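Local atomic coordinates of freshwater cyanophage protein (Microcystis phage Mic1, PDB entry 6L2W), a protein that is of unknown function but adopts a novel fold, in which an antiparallel sheet packs against two helices, and occurs as a two-chain assembly. Residues M2-S7 / L85-D90; N16-G21 / V31-I36; I23-K28 / E53-Y58; E65-L70 / E101-L106. All coordinates share one frame; numbering follows the deposited sequence.

Contact 1. Residues M2-S7 / L85-D90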
loop_
_atom_site.group_PDB
_atom_site.type_symbol
_atom_site.label_atom_id
_atom_site.label_comp_id
_atom_site.label_asym_id
_atom_site.label_seq_id
_atom_site.Cartn_x
_atom_site.Cartn_y
_atom_site.Cartn_z
ATOM N N MET B 2 -3.849 -6.487 18.438
ATOM C CA MET B 2 -3.762 -5.579 17.309
ATOM C C MET B 2 -2.298 -5.381 16.956
ATOM O O MET B 2 -1.424 -5.415 17.824
ATOM C CB MET B 2 -4.409 -4.228 17.608
ATOM C CG MET B 2 -5.830 -4.196 17.176
ATOM S SD MET B 2 -6.481 -2.657 17.650
ATOM C CE MET B 2 -8.212 -3.054 17.871
ATOM N N PHE B 3 -2.063 -5.178 15.669
ATOM C CA PHE B 3 -0.696 -4.996 15.175
ATOM C C PHE B 3 -0.633 -3.875 14.141
ATOM O O PHE B 3 -1.613 -3.436 13.533
ATOM C CB PHE B 3 -0.145 -6.244 14.477
ATOM C CG PHE B 3 -0.267 -7.528 15.253
ATOM C CD1 PHE B 3 0.821 -8.045 15.940
ATOM C CD2 PHE B 3 -1.459 -8.232 15.267
ATOM C CE1 PHE B 3 0.712 -9.236 16.641
ATOM C CE2 PHE B 3 -1.566 -9.420 15.972
ATOM C CZ PHE B 3 -0.483 -9.919 16.656
ATOM N N VAL B 4 0.608 -3.585 13.872
ATOM C CA VAL B 4 1.042 -2.427 13.233
ATOM C C VAL B 4 2.308 -2.809 12.451
ATOM O O VAL B 4 3.172 -3.552 12.978
ATOM C CB VAL B 4 1.265 -1.362 14.320
ATOM C CG1 VAL B 4 2.676 -0.814 14.339
ATOM C CG2 VAL B 4 0.206 -0.282 14.234
ATOM N N ARG B 5 2.379 -2.363 11.190
ATOM C CA ARG B 5 3.550 -2.595 10.358
ATOM C C ARG B 5 3.865 -1.327 9.551
ATOM O O ARG B 5 2.987 -0.634 9.028
ATOM C CB ARG B 5 3.304 -3.786 9.420
ATOM C CG ARG B 5 4.511 -4.157 8.576
ATOM C CD ARG B 5 4.384 -5.521 7.931
ATOM N NE ARG B 5 3.389 -5.535 6.882
ATOM C CZ ARG B 5 3.227 -6.515 6.002
ATOM N NH1 ARG B 5 4.022 -7.576 6.015
ATOM N NH2 ARG B 5 2.281 -6.411 5.086
ATOM N N LEU B 6 5.144 -1.090 9.392
ATOM C CA LEU B 6 5.617 0.066 8.730
ATOM C C LEU B 6 6.312 -0.387 7.451
ATOM O O LEU B 6 7.275 -1.120 7.534
ATOM C CB LEU B 6 6.598 0.776 9.664
ATOM C CG LEU B 6 7.325 1.963 9.046
ATOM C CD1 LEU B 6 6.323 2.993 8.552
ATOM C CD2 LEU B 6 8.305 2.587 10.035
ATOM N N SER B 7 5.847 0.079 6.298
ATOM C CA SER B 7 6.455 -0.319 5.047
ATOM C C SER B 7 7.152 0.866 4.365
ATOM O O SER B 7 6.816 2.042 4.597
ATOM C CB SER B 7 5.445 -0.950 4.122
ATOM O OG SER B 7 4.723 -1.975 4.782
ATOM N N LEU B 85 2.162 3.202 7.161
ATOM C CA LEU B 85 1.842 2.389 8.318
ATOM C C LEU B 85 0.511 1.664 8.081
ATOM O O LEU B 85 -0.400 2.179 7.431
ATOM C CB LEU B 85 1.758 3.301 9.545
ATOM C CG LEU B 85 1.466 2.589 10.861
ATOM C CD1 LEU B 85 2.714 1.869 11.361
ATOM C CD2 LEU B 85 0.953 3.567 11.900
ATOM N N GLU B 86 0.387 0.490 8.669
ATOM C CA GLU B 86 -0.800 -0.322 8.499
ATOM C C GLU B 86 -1.223 -0.866 9.856
ATOM O O GLU B 86 -0.417 -1.386 10.576
ATOM C CB GLU B 86 -0.525 -1.493 7.546
ATOM C CG GLU B 86 -1.752 -2.352 7.230
ATOM C CD GLU B 86 -1.497 -3.534 6.287
ATOM O OE1 GLU B 86 -0.372 -3.621 5.702
ATOM O OE2 GLU B 86 -2.401 -4.394 6.175
ATOM N N LEU B 87 -2.482 -0.736 10.193
ATOM C CA LEU B 87 -2.960 -1.341 11.430
ATOM C C LEU B 87 -3.800 -2.574 11.069
ATOM O O LEU B 87 -4.597 -2.471 10.137
ATOM C CB LEU B 87 -3.796 -0.294 12.171
ATOM C CG LEU B 87 -4.694 -0.819 13.277
ATOM C CD1 LEU B 87 -3.905 -1.070 14.546
ATOM C CD2 LEU B 87 -5.812 0.158 13.542
ATOM N N LYS B 88 -3.636 -3.697 11.792
ATOM C CA LYS B 88 -4.554 -4.868 11.649
ATOM C C LYS B 88 -4.917 -5.463 13.020
ATOM O O LYS B 88 -4.231 -5.217 14.020
ATOM C CB LYS B 88 -3.969 -5.920 10.701
ATOM C CG LYS B 88 -2.961 -6.902 11.271
ATOM C CD LYS B 88 -2.843 -8.152 10.402
ATOM C CE LYS B 88 -1.461 -8.765 10.368
ATOM N NZ LYS B 88 -1.292 -9.881 11.325
ATOM N N SER B 89 -6.034 -6.151 13.002
ATOM C CA SER B 89 -6.608 -6.912 14.134
ATOM C C SER B 89 -6.644 -8.361 13.656
ATOM O O SER B 89 -7.148 -8.583 12.545
ATOM C CB SER B 89 -7.984 -6.395 14.452
ATOM O OG SER B 89 -8.751 -7.330 15.183
ATOM N N ASP B 90 -6.140 -9.319 14.423
ATOM C CA ASP B 90 -6.136 -10.733 13.954
ATOM C C ASP B 90 -7.423 -11.452 14.349
ATOM O O ASP B 90 -7.474 -12.649 14.121
ATOM C CB ASP B 90 -4.923 -11.513 14.460
ATOM C CG ASP B 90 -4.810 -11.626 15.969
ATOM O OD1 ASP B 90 -5.617 -11.027 16.659
ATOM O OD2 ASP B 90 -3.903 -12.316 16.430
#

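Contact 2. Residues N16-G21 / V31-I36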
loop_
_atom_site.group_PDB
_atom_site.type_symbol
_atom_site.label_atom_id
_atom_site.label_comp_id
_atom_site.label_asym_id
_atom_site.label_seq_id
_atom_site.Cartn_x
_atom_site.Cartn_y
_atom_site.Cartn_z
ATOM N N ASN B 16 15.575 1.659 -12.861
ATOM C CA ASN B 16 14.319 0.987 -13.225
ATOM C C ASN B 16 13.901 -0.005 -12.120
ATOM O O ASN B 16 13.353 -1.059 -12.406
ATOM C CB ASN B 16 14.443 0.306 -14.595
ATOM C CG ASN B 16 13.128 0.218 -15.343
ATOM O OD1 ASN B 16 12.348 1.169 -15.350
ATOM N ND2 ASN B 16 12.875 -0.915 -15.982
ATOM N N LEU B 17 14.107 0.356 -10.856
ATOM C CA LEU B 17 13.946 -0.594 -9.735
ATOM C C LEU B 17 12.854 -0.126 -8.767
ATOM O O LEU B 17 12.812 1.019 -8.359
ATOM C CB LEU B 17 15.265 -0.713 -8.961
ATOM C CG LEU B 17 16.184 -1.875 -9.324
ATOM C CD1 LEU B 17 17.377 -1.914 -8.374
ATOM C CD2 LEU B 17 15.440 -3.206 -9.308
ATOM N N PHE B 18 12.016 -1.075 -8.386
ATOM C CA PHE B 18 11.105 -0.953 -7.275
ATOM C C PHE B 18 11.854 -1.377 -6.018
ATOM O O PHE B 18 12.395 -2.471 -5.984
ATOM C CB PHE B 18 9.877 -1.848 -7.478
ATOM C CG PHE B 18 8.828 -1.703 -6.407
ATOM C CD1 PHE B 18 8.249 -0.471 -6.146
ATOM C CD2 PHE B 18 8.403 -2.797 -5.674
ATOM C CE1 PHE B 18 7.295 -0.328 -5.151
ATOM C CE2 PHE B 18 7.433 -2.656 -4.693
ATOM C CZ PHE B 18 6.893 -1.421 -4.424
ATOM N N ASP B 19 11.878 -0.507 -5.022
ATOM C CA ASP B 19 12.684 -0.708 -3.829
ATOM C C ASP B 19 11.750 -0.684 -2.614
ATOM O O ASP B 19 11.516 0.397 -2.061
ATOM C CB ASP B 19 13.781 0.364 -3.756
ATOM C CG ASP B 19 14.773 0.225 -2.604
ATOM O OD1 ASP B 19 14.627 -0.721 -1.778
ATOM O OD2 ASP B 19 15.703 1.052 -2.545
ATOM N N ALA B 20 11.223 -1.844 -2.210
ATOM C CA ALA B 20 10.282 -1.903 -1.092
ATOM C C ALA B 20 10.715 -2.922 -0.025
ATOM O O ALA B 20 11.697 -3.609 -0.181
ATOM C CB ALA B 20 8.894 -2.205 -1.605
ATOM N N GLY B 21 9.936 -2.976 1.060
ATOM C CA GLY B 21 10.200 -3.791 2.228
ATOM C C GLY B 21 9.537 -3.206 3.476
ATOM O O GLY B 21 8.649 -2.378 3.377
ATOM N N VAL B 31 14.141 -3.707 6.008
ATOM C CA VAL B 31 14.399 -5.025 5.453
ATOM C C VAL B 31 13.727 -5.157 4.088
ATOM O O VAL B 31 12.497 -5.187 3.981
ATOM C CB VAL B 31 13.928 -6.158 6.380
ATOM C CG1 VAL B 31 14.317 -7.511 5.798
ATOM C CG2 VAL B 31 14.457 -6.000 7.802
ATOM N N SER B 32 14.559 -5.339 3.080
ATOM C CA SER B 32 14.100 -5.406 1.721
ATOM C C SER B 32 13.291 -6.684 1.458
ATOM O O SER B 32 13.383 -7.692 2.153
ATOM C CB SER B 32 15.239 -5.294 0.751
ATOM O OG SER B 32 14.893 -5.914 -0.483
ATOM N N LEU B 33 12.526 -6.587 0.382
ATOM C CA LEU B 33 11.654 -7.640 -0.121
ATOM C C LEU B 33 12.441 -8.899 -0.460
ATOM O O LEU B 33 11.950 -9.997 -0.250
ATOM C CB LEU B 33 10.959 -7.142 -1.391
ATOM C CG LEU B 33 9.691 -6.357 -1.138
ATOM C CD1 LEU B 33 9.000 -6.044 -2.449
ATOM C CD2 LEU B 33 8.777 -7.140 -0.213
ATOM N N SER B 34 13.615 -8.700 -1.041
ATOM C CA SER B 34 14.498 -9.788 -1.446
ATOM C C SER B 34 14.842 -10.690 -0.254
ATOM O O SER B 34 15.078 -11.874 -0.446
ATOM C CB SER B 34 15.740 -9.215 -2.038
ATOM O OG SER B 34 16.358 -8.360 -1.090
ATOM N N GLU B 35 14.870 -10.119 0.956
ATOM C CA GLU B 35 15.257 -10.831 2.190
ATOM C C GLU B 35 14.025 -11.317 2.969
ATOM O O GLU B 35 14.174 -11.752 4.113
ATOM C CB GLU B 35 16.065 -9.931 3.143
ATOM C CG GLU B 35 17.160 -9.099 2.486
ATOM C CD GLU B 35 17.763 -8.005 3.364
ATOM O OE1 GLU B 35 18.719 -8.306 4.106
ATOM O OE2 GLU B 35 17.285 -6.843 3.303
ATOM N N ILE B 36 12.820 -11.225 2.407
ATOM C CA ILE B 36 11.597 -11.553 3.167
ATOM C C ILE B 36 10.913 -12.732 2.471
ATOM O O ILE B 36 10.578 -12.647 1.286
ATOM C CB ILE B 36 10.634 -10.348 3.286
ATOM C CG1 ILE B 36 11.203 -9.206 4.132
ATOM C CG2 ILE B 36 9.286 -10.790 3.829
ATOM C CD1 ILE B 36 10.414 -7.934 4.028
#

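Contact 3. Residues I23-K28 / E53-Y58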
loop_
_atom_site.group_PDB
_atom_site.type_symbol
_atom_site.label_atom_id
_atom_site.label_comp_id
_atom_site.label_asym_id
_atom_site.label_seq_id
_atom_site.Cartn_x
_atom_site.Cartn_y
_atom_site.Cartn_z
ATOM N N ILE B 23 10.111 -1.760 7.637
ATOM C CA ILE B 23 11.057 -1.248 8.623
ATOM C C ILE B 23 10.715 -1.934 9.943
ATOM O O ILE B 23 9.569 -1.895 10.374
ATOM C CB ILE B 23 11.019 0.288 8.731
ATOM C CG1 ILE B 23 11.367 0.962 7.404
ATOM C CG2 ILE B 23 11.960 0.777 9.825
ATOM C CD1 ILE B 23 10.831 2.361 7.273
ATOM N N ASP B 24 11.670 -2.627 10.549
ATOM C CA ASP B 24 11.337 -3.308 11.811
ATOM C C ASP B 24 11.075 -2.228 12.864
ATOM O O ASP B 24 11.925 -1.392 13.087
ATOM C CB ASP B 24 12.439 -4.274 12.262
ATOM C CG ASP B 24 12.096 -4.952 13.577
ATOM O OD1 ASP B 24 12.123 -4.245 14.637
ATOM O OD2 ASP B 24 11.745 -6.158 13.531
ATOM N N LEU B 25 9.915 -2.254 13.504
ATOM C CA LEU B 25 9.558 -1.186 14.423
ATOM C C LEU B 25 10.283 -1.309 15.777
ATOM O O LEU B 25 10.161 -0.388 16.590
ATOM C CB LEU B 25 8.038 -1.177 14.606
ATOM C CG LEU B 25 7.302 -0.287 13.608
ATOM C CD1 LEU B 25 5.796 -0.447 13.721
ATOM C CD2 LEU B 25 7.701 1.170 13.787
ATOM N N ASN B 26 11.037 -2.386 16.030
ATOM C CA ASN B 26 11.897 -2.472 17.242
ATOM C C ASN B 26 13.282 -1.899 16.934
ATOM O O ASN B 26 13.697 -0.929 17.543
ATOM C CB ASN B 26 12.056 -3.903 17.765
ATOM C CG ASN B 26 10.780 -4.467 18.345
ATOM O OD1 ASN B 26 10.319 -5.531 17.934
ATOM N ND2 ASN B 26 10.201 -3.756 19.293
ATOM N N THR B 27 13.964 -2.500 15.967
ATOM C CA THR B 27 15.353 -2.128 15.651
ATOM C C THR B 27 15.384 -0.876 14.766
ATOM O O THR B 27 16.424 -0.225 14.670
ATOM C CB THR B 27 16.145 -3.273 14.995
ATOM O OG1 THR B 27 17.143 -2.668 14.177
ATOM C CG2 THR B 27 15.338 -4.208 14.122
ATOM N N LYS B 28 14.266 -0.552 14.114
ATOM C CA LYS B 28 14.182 0.545 13.133
ATOM C C LYS B 28 15.124 0.267 11.950
ATOM O O LYS B 28 15.561 1.192 11.277
ATOM C CB LYS B 28 14.459 1.898 13.802
ATOM C CG LYS B 28 13.235 2.614 14.353
ATOM C CD LYS B 28 12.668 2.033 15.614
ATOM C CE LYS B 28 11.589 2.906 16.216
ATOM N NZ LYS B 28 10.954 2.259 17.390
ATOM N N GLU B 53 2.178 5.394 21.506
ATOM C CA GLU B 53 2.825 6.679 21.483
ATOM C C GLU B 53 4.152 6.584 20.718
ATOM O O GLU B 53 4.433 7.407 19.857
ATOM C CB GLU B 53 3.061 7.147 22.922
ATOM C CG GLU B 53 3.174 8.651 23.066
ATOM C CD GLU B 53 2.561 9.188 24.349
ATOM O OE1 GLU B 53 1.310 9.255 24.424
ATOM O OE2 GLU B 53 3.336 9.536 25.273
ATOM N N ASN B 54 4.963 5.583 21.025
ATOM C CA ASN B 54 6.305 5.508 20.456
ATOM C C ASN B 54 6.226 5.230 18.950
ATOM O O ASN B 54 7.025 5.715 18.185
ATOM C CB ASN B 54 7.163 4.451 21.159
ATOM C CG ASN B 54 7.469 4.800 22.603
ATOM O OD1 ASN B 54 7.434 3.928 23.476
ATOM N ND2 ASN B 54 7.759 6.067 22.870
ATOM N N VAL B 55 5.286 4.392 18.551
ATOM C CA VAL B 55 5.087 4.070 17.156
ATOM C C VAL B 55 4.644 5.348 16.426
ATOM O O VAL B 55 5.171 5.672 15.362
ATOM C CB VAL B 55 4.084 2.910 17.007
ATOM C CG1 VAL B 55 3.372 2.933 15.667
ATOM C CG2 VAL B 55 4.755 1.560 17.246
ATOM N N CYS B 56 3.716 6.102 17.011
ATOM C CA CYS B 56 3.212 7.288 16.312
ATOM C C CYS B 56 4.302 8.345 16.165
ATOM O O CYS B 56 4.319 9.093 15.180
ATOM C CB CYS B 56 2.027 7.910 17.028
ATOM S SG CYS B 56 0.527 6.922 16.834
ATOM N N GLU B 57 5.184 8.396 17.140
ATOM C CA GLU B 57 6.240 9.409 17.182
ATOM C C GLU B 57 7.272 9.103 16.087
ATOM O O GLU B 57 7.803 10.006 15.406
ATOM C CB GLU B 57 6.888 9.439 18.569
ATOM C CG GLU B 57 6.041 10.157 19.614
ATOM C CD GLU B 57 6.698 10.405 20.971
ATOM O OE1 GLU B 57 6.943 9.418 21.711
ATOM O OE2 GLU B 57 6.946 11.591 21.296
ATOM N N TYR B 58 7.567 7.825 15.918
ATOM C CA TYR B 58 8.565 7.478 14.945
ATOM C C TYR B 58 7.984 7.696 13.535
ATOM O O TYR B 58 8.674 8.217 12.658
ATOM C CB TYR B 58 9.089 6.068 15.215
ATOM C CG TYR B 58 10.157 5.661 14.242
ATOM C CD1 TYR B 58 11.421 6.221 14.288
ATOM C CD2 TYR B 58 9.878 4.771 13.221
ATOM C CE1 TYR B 58 12.397 5.876 13.363
ATOM C CE2 TYR B 58 10.840 4.411 12.294
ATOM C CZ TYR B 58 12.102 4.967 12.358
ATOM O OH TYR B 58 13.042 4.591 11.435
#

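Contact 4. Residues E65-L70 / E101-L106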
loop_
_atom_site.group_PDB
_atom_site.type_symbol
_atom_site.label_atom_id
_atom_site.label_comp_id
_atom_site.label_asym_id
_atom_site.label_seq_id
_atom_site.Cartn_x
_atom_site.Cartn_y
_atom_site.Cartn_z
ATOM N N GLU B 65 1.317 11.036 8.281
ATOM C CA GLU B 65 0.333 11.976 8.728
ATOM C C GLU B 65 -1.025 11.275 8.879
ATOM O O GLU B 65 -1.307 10.255 8.256
ATOM C CB GLU B 65 0.196 13.119 7.719
ATOM C CG GLU B 65 1.369 14.090 7.663
ATOM C CD GLU B 65 1.278 15.057 6.487
ATOM O OE1 GLU B 65 0.222 15.697 6.324
ATOM O OE2 GLU B 65 2.243 15.140 5.704
ATOM N N ALA B 66 -1.859 11.868 9.712
ATOM C CA ALA B 66 -3.204 11.439 9.914
ATOM C C ALA B 66 -3.878 11.211 8.552
ATOM O O ALA B 66 -3.548 11.883 7.589
ATOM C CB ALA B 66 -3.900 12.495 10.739
ATOM N N ASN B 67 -4.815 10.262 8.475
ATOM C CA ASN B 67 -5.308 9.789 7.193
ATOM C C ASN B 67 -6.673 10.406 6.846
ATOM O O ASN B 67 -7.142 10.185 5.748
ATOM C CB ASN B 67 -5.332 8.255 7.096
ATOM C CG ASN B 67 -6.275 7.545 8.042
ATOM O OD1 ASN B 67 -7.235 8.114 8.562
ATOM N ND2 ASN B 67 -6.016 6.267 8.247
ATOM N N GLY B 68 -7.296 11.152 7.757
ATOM C CA GLY B 68 -8.565 11.863 7.488
ATOM C C GLY B 68 -9.784 10.945 7.491
ATOM O O GLY B 68 -10.900 11.400 7.209
ATOM N N SER B 69 -9.589 9.660 7.797
ATOM C CA SER B 69 -10.697 8.705 7.891
ATOM C C SER B 69 -11.545 8.983 9.146
ATOM O O SER B 69 -11.040 9.209 10.259
ATOM C CB SER B 69 -10.176 7.288 7.889
ATOM O OG SER B 69 -11.231 6.331 7.844
ATOM N N LEU B 70 -12.851 8.952 8.950
ATOM C CA LEU B 70 -13.775 8.956 10.058
ATOM C C LEU B 70 -14.239 7.517 10.308
ATOM O O LEU B 70 -14.945 7.243 11.282
ATOM C CB LEU B 70 -14.934 9.893 9.714
ATOM C CG LEU B 70 -14.523 11.357 9.572
ATOM C CD1 LEU B 70 -15.534 12.140 8.749
ATOM C CD2 LEU B 70 -14.326 11.984 10.943
ATOM N N GLU B 101 -7.637 7.128 17.546
ATOM C CA GLU B 101 -6.552 7.436 18.465
ATOM C C GLU B 101 -5.277 7.780 17.683
ATOM O O GLU B 101 -4.570 8.740 18.029
ATOM C CB GLU B 101 -6.268 6.262 19.395
ATOM C CG GLU B 101 -7.329 6.087 20.462
ATOM C CD GLU B 101 -7.091 4.952 21.451
ATOM O OE1 GLU B 101 -5.919 4.490 21.579
ATOM O OE2 GLU B 101 -8.081 4.541 22.106
ATOM N N ILE B 102 -4.985 6.990 16.643
ATOM C CA ILE B 102 -3.744 7.142 15.902
ATOM C C ILE B 102 -3.756 8.472 15.154
ATOM O O ILE B 102 -2.760 9.177 15.163
ATOM C CB ILE B 102 -3.488 5.944 14.975
ATOM C CG1 ILE B 102 -3.165 4.719 15.829
ATOM C CG2 ILE B 102 -2.390 6.250 13.948
ATOM C CD1 ILE B 102 -2.949 3.445 15.045
ATOM N N ASN B 103 -4.885 8.782 14.542
ATOM C CA ASN B 103 -5.068 10.018 13.810
ATOM C C ASN B 103 -4.941 11.235 14.737
ATOM O O ASN B 103 -4.317 12.227 14.344
ATOM C CB ASN B 103 -6.414 10.024 13.085
ATOM C CG ASN B 103 -6.329 9.411 11.702
ATOM O OD1 ASN B 103 -5.268 9.430 11.081
ATOM N ND2 ASN B 103 -7.450 8.933 11.182
ATOM N N LEU B 104 -5.516 11.177 15.940
ATOM C CA LEU B 104 -5.404 12.294 16.886
ATOM C C LEU B 104 -3.916 12.519 17.203
ATOM O O LEU B 104 -3.407 13.623 17.101
ATOM C CB LEU B 104 -6.230 12.005 18.151
ATOM C CG LEU B 104 -6.004 12.947 19.343
ATOM C CD1 LEU B 104 -6.302 14.383 18.962
ATOM C CD2 LEU B 104 -6.842 12.541 20.558
ATOM N N LYS B 105 -3.217 11.457 17.539
ATOM C CA LYS B 105 -1.825 11.561 17.929
ATOM C C LYS B 105 -0.973 12.062 16.754
ATOM O O LYS B 105 -0.188 13.008 16.910
ATOM C CB LYS B 105 -1.337 10.216 18.462
ATOM C CG LYS B 105 0.111 10.214 18.919
ATOM C CD LYS B 105 0.331 10.900 20.245
ATOM C CE LYS B 105 1.800 11.138 20.509
ATOM N NZ LYS B 105 2.034 11.680 21.866
ATOM N N LEU B 106 -1.144 11.482 15.569
ATOM C CA LEU B 106 -0.326 11.899 14.421
ATOM C C LEU B 106 -0.598 13.368 14.118
ATOM O O LEU B 106 0.302 14.111 13.732
ATOM C CB LEU B 106 -0.650 11.048 13.196
ATOM C CG LEU B 106 -0.108 9.622 13.222
ATOM C CD1 LEU B 106 -0.721 8.827 12.080
ATOM C CD2 LEU B 106 1.413 9.594 13.131
HETATM O O HOH W 1 -1.051 14.356 10.656
HETATM O O HOH W 2 -10.351 8.204 12.703
#

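Contact 1. Residues M2-S7 / L85-D90
Phe3 and Lys88 bind each other twice through their main chains: Phe3 N donates to Lys88 O over 2.7 Å in an almost straight bond (174° at the hydrogen), and Lys88 N returns the bond to Phe3 O. Arg5 and Glu86 repeat the exchange, with Arg5 N 3.0 Å from Glu86 O. Next to the non-hydrogen-bonded pair of Val4 and Leu87 there is a CA-H...O contact, Val4 CA lying 3.2 Å from Glu86 O. On the face that carries Phe3, Arg5, Glu86 and Lys88, the side chains of Arg5 and Glu86 run side by side in the same direction, each with CG anti to its backbone N (chi1 -176° in both). Glu86 OE1 comes to the guanidinium edge, yet at 3.9 Å from Arg5 NH2 this salt bridge is long. Stronger partners hold both groups, Phe42 O for Arg5 and Arg74 for Glu86. Nearby, the Phe3 ring offers its edge to a carboxylate, CE2 lying 3.7 Å from Asp90 OD2. Val4 works on the other face, its two methyls split between two leucines: CG1 is 4.0 Å from Leu85 CD1, and CG2 is 4.2 Å from Leu87 CD1. Helices cover this side, Val55 meeting Val4 and Ile99 meeting Leu87. Strands 2-12 and 83-89, distant in sequence, thus form an antiparallel pair with one face in the hydrophobic core of an alpha+beta fold.

Contact 2. Residues N16-G21 / V31-I36
The Phe18 ring is met obliquely by Leu33, whose CD1 lies 4.4 Å from Phe18 CE2, and Phe73 of the second subunit packs on both residues. The other flat group of note is the Glu35 carboxylate, which turns back on its own segment: Ser32 N donates to Glu35 OE2 from the anti side, 23° out of the carboxylate plane. These groups belong to a beta hairpin built from strands 17-23 and 30-32, at the point where the second strand gives way to a 3-10 turn at 33-35. Within 16-21 and 31-36 the strands share one bridge, the non-hydrogen-bonded pair of Gly21 and Ser32. With no side chain on Gly21, its CA can approach Val31 O to 3.2 Å in a CA-H contact. Just past the bridge, Leu33 N donates to Ala20 O at 3.1 Å, a bent bond (143° at the hydrogen) that fastens the start of the turn to the first strand. Leu33 has CG anti to its carbonyl carbon (chi1 -86°), which brings CG within 3.5 Å of Ala20 O. Its branch then carries CD1 to 3.9 Å from Ala20 CB, a contact that joins the turn to the same side of the strand as Phe18. Across the junction of strand and turn, the hydroxyls of Ser32 and Ser34 share a hydrogen bond, OG to OG, of 2.9 Å.

Contact 3. Residues I23-K28 / E53-Y58
The turn that links the two strands of the hairpin 17-23/30-32 lays Lys28 over one face of the Tyr58 ring on helix 51-61. Lys28 CG sits 3.6 Å from the ring centroid in a CH-pi contact, displaced toward the rim, where it is 3.3 Å from Tyr58 CZ. The lysine chain runs over the ring from its hydroxyl end toward its CB end, counter to the direction of the tyrosine. A bend at chi2 (74°) turns Lys28 CD at the start of this run, and CE arrives 3.7 Å from Tyr58 CG. The ammonium group ends beyond the ring centre: Lys28 NZ donates to Leu25 O at 2.9 Å, and at 5.1 Å from the Tyr58 ring centroid it can add little cation-pi attraction. Leu25 adds an apolar grip with both methyls, CD1 standing 4.2 Å from Val55 CG2 and CD2 at the same separation from Tyr58 CD2. The turn itself is held by Asp24 OD1, which accepts from Asn26 N at 2.6 Å and from Thr27 N, the two donors coming from opposite faces of the carboxylate. Leu25 and Val55 also meet Leu45. The contact is thus a beta-hairpin connection, shaped by an Asx turn at Asp24, that packs on a helix through leucine methyls and lysine methylenes.

Contact 4. Residues E65-L70 / E101-L106
Asn67 sets its CG between its own backbone N and carbonyl carbon (chi1 65°), while chi1 of Asn103 (-88°) carries its CG from helix 96-115 toward the loop. The two amides cross at about a right angle, their planes 78° apart, and two bonds join the residues. Asn67 N donates to Asn103 OD1 at 2.8 Å from above the carbonyl plane. In return Asn103 ND2 donates, also at 2.8 Å and almost straight, to Asn67 OD1; the acceptor lies in the amide plane of Asn103, although the donor stands well above that of Asn67. One asparagine of the helix thus reads both the main chain and the side chain of one loop residue. The loop keeps its own shape by an Asx turn, in which Ser69 N reaches Asn67 OD1 at 2.9 Å, on the face opposite to Asn103 ND2, so that this oxygen is gripped twice. Second partners hold the amides further: Trp76 NE1 donates to Asn103 OD1, and Asn67 ND2 donates to Tyr75 O, which ties loop and helix to strand 75-77. Alongside, Ala66 CB rests 3.4 Å from Asn103 OD1 and 4.3 Å from Leu106 CB. Leu106 CD1 reaches the backbone at Glu65 C, at 4.0 Å. A water accepts from Ala66 N at 2.8 Å and gives a weak bond to Leu106 O; a second is donor to Ser69 O, with Asn103 ND2 its weak partner.

In the fold
Contact 1 touches contacts 2 and 3. Its strand 2-12 pairs with strand 17-23, and Leu6 O stands 2.9 Å from Ile23 N, a probable hydrogen bond that leads directly into contact 3. Tyr58 of contact 3 then lies against Leu6, CE2 being 3.9 Å from Leu6 CD2, and the centres of contacts 1 and 3 are 12 Å apart. Helix 51-61 passes the packing on to contact 4, where Cys56 CB comes within 3.5 Å of Lys105 CG. Contacts 2 and 4 lie on opposite sides of the chain's centre, their own centres about 28 Å apart, yet both touch the second subunit. No other chain of the assembly touches contacts 1 and 3.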